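Side-chain contact in uncharacterized protein (Trypanosoma cruzi, PDB 6XYB), which is of unknown function but is kinetoplastid-specific, probably a component of the paraflagellar rod, and binds magnesium ions: residues T29-L32 against L33-R36. Residues are numbered along the deposited sequence; the frame is centred on the assembly and turned at random.
Sequences TVKL and LEQR
Leu33 and Glu34 are held by the turn before them: Leu33 N donates to Thr29 O at 3.0 Å, nearly straight at 165°, and Glu34 N reaches Val30 O at 2.8 Å. This is the tight, buried side of helix 27-36. Leu33 CG, beside its own backbone N (chi1 -67°), lies 3.5 Å from Thr29 O. Leu33 packs on Met20 of strand 17-21 and Leu88 of helix 74-90, Val30 shares Met20 with it and also touches Trp63 and Phe54, and Thr29 OG1 hydrogen-bonds Glu91.

Glu34 lies alongside Lys31, both chains running the same way, but the touch is between carboxylate and methylene: Glu34 OE1 sits 3.1 Å from Lys31 CD. The bend of the lysine at chi2 lays CD against the carboxylate, and a second bend at chi4 (39°) turns the ammonium away, so Lys31 NZ stays 5.0 Å from Glu34 OE1, no salt bridge. The carboxylate is taken up instead by the loop, where OE2 accepts from Phe54 N; Lys53 is a longer, weaker partner of OE1.

On the solvent side the grip slackens at Gln35. Its N makes weak bonds to Lys31 O and Leu32 O, and its exposed side chain brushes Lys31 O with CG. Arg36 N then restores the regular pattern with a hydrogen bond to Leu32 O at 3.2 Å, and Arg36 CG lies 3.1 Å from the same Leu32 O. The Leu32 methyl CD2 comes up near the plane of the guanidinium, at its edge, 3.8 Å from Arg36 NE. Arg36 NH1 continues outward to bond Ser2 O of the second subunit. The whole is an amphipathic alpha-helix built on i to i+4 bonds, its apolar side laid on an antiparallel sheet and its last residue reaching a subunit interface.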
loop_
_atom_site.group_PDB
_atom_site.type_symbol
_atom_site.label_atom_id
_atom_site.label_comp_id
_atom_site.label_asym_id
_atom_site.label_seq_id
_atom_site.Cartn_x
_atom_site.Cartn_y
_atom_site.Cartn_z
ATOM N N THR C 29 15.896 0.716 19.495
ATOM C CA THR C 29 14.707 0.268 18.762
ATOM C C THR C 29 15.052 -0.981 17.929
ATOM O O THR C 29 14.235 -1.938 17.857
ATOM C CB THR C 29 14.221 1.394 17.852
ATOM O OG1 THR C 29 13.813 2.473 18.680
ATOM C CG2 THR C 29 13.089 0.944 16.965
ATOM N N VAL C 30 16.244 -0.958 17.334
ATOM C CA VAL C 30 16.752 -2.084 16.525
ATOM C C VAL C 30 16.787 -3.311 17.454
ATOM O O VAL C 30 16.384 -4.405 17.060
ATOM C CB VAL C 30 18.099 -1.700 15.902
ATOM C CG1 VAL C 30 18.710 -2.897 15.185
ATOM C CG2 VAL C 30 17.964 -0.487 14.947
ATOM N N LYS C 31 17.376 -3.139 18.625
ATOM C CA LYS C 31 17.548 -4.240 19.613
ATOM C C LYS C 31 16.176 -4.779 20.041
ATOM O O LYS C 31 16.019 -5.985 20.136
ATOM C CB LYS C 31 18.378 -3.789 20.813
ATOM C CG LYS C 31 19.862 -3.620 20.510
ATOM C CD LYS C 31 20.553 -4.779 19.774
ATOM C CE LYS C 31 22.002 -4.497 19.436
ATOM N NZ LYS C 31 22.660 -3.768 20.534
ATOM N N LEU C 32 15.169 -3.911 20.201
ATOM C CA LEU C 32 13.831 -4.381 20.585
ATOM C C LEU C 32 13.279 -5.228 19.428
ATOM O O LEU C 32 12.690 -6.284 19.658
ATOM C CB LEU C 32 12.954 -3.153 20.852
ATOM C CG LEU C 32 11.512 -3.400 21.269
ATOM C CD1 LEU C 32 11.051 -2.286 22.207
ATOM C CD2 LEU C 32 10.577 -3.500 20.076
ATOM N N LEU C 33 13.426 -4.765 18.202
ATOM C CA LEU C 33 12.945 -5.560 17.048
ATOM C C LEU C 33 13.707 -6.875 16.869
ATOM O O LEU C 33 13.064 -7.882 16.508
ATOM C CB LEU C 33 13.001 -4.759 15.769
ATOM C CG LEU C 33 12.035 -3.592 15.704
ATOM C CD1 LEU C 33 12.258 -2.870 14.410
ATOM C CD2 LEU C 33 10.615 -4.090 15.811
ATOM N N GLU C 34 15.003 -6.882 17.152
ATOM C CA GLU C 34 15.853 -8.099 17.126
ATOM C C GLU C 34 15.160 -9.181 17.949
ATOM O O GLU C 34 15.126 -10.313 17.498
ATOM C CB GLU C 34 17.243 -7.807 17.685
ATOM C CG GLU C 34 18.357 -8.132 16.741
ATOM C CD GLU C 34 19.623 -7.444 17.211
ATOM O OE1 GLU C 34 19.937 -7.484 18.467
ATOM O OE2 GLU C 34 20.242 -6.830 16.351
ATOM N N GLN C 35 14.662 -8.834 19.140
ATOM C CA GLN C 35 14.077 -9.790 20.108
ATOM C C GLN C 35 12.679 -10.205 19.644
ATOM O O GLN C 35 12.310 -11.353 19.863
ATOM C CB GLN C 35 14.029 -9.161 21.500
ATOM C CG GLN C 35 15.397 -8.728 22.019
ATOM C CD GLN C 35 15.327 -7.685 23.112
ATOM O OE1 GLN C 35 14.274 -7.107 23.393
ATOM N NE2 GLN C 35 16.466 -7.433 23.749
ATOM N N ARG C 36 11.910 -9.280 19.065
ATOM C CA ARG C 36 10.469 -9.503 18.731
ATOM C C ARG C 36 10.303 -10.338 17.452
ATOM O O ARG C 36 9.356 -11.132 17.384
ATOM C CB ARG C 36 9.695 -8.188 18.608
ATOM C CG ARG C 36 9.796 -7.314 19.843
ATOM C CD ARG C 36 8.743 -7.542 20.893
ATOM N NE ARG C 36 8.644 -6.349 21.716
ATOM C CZ ARG C 36 7.696 -6.130 22.619
ATOM N NH1 ARG C 36 6.747 -7.035 22.809
ATOM N NH2 ARG C 36 7.695 -5.007 23.326
#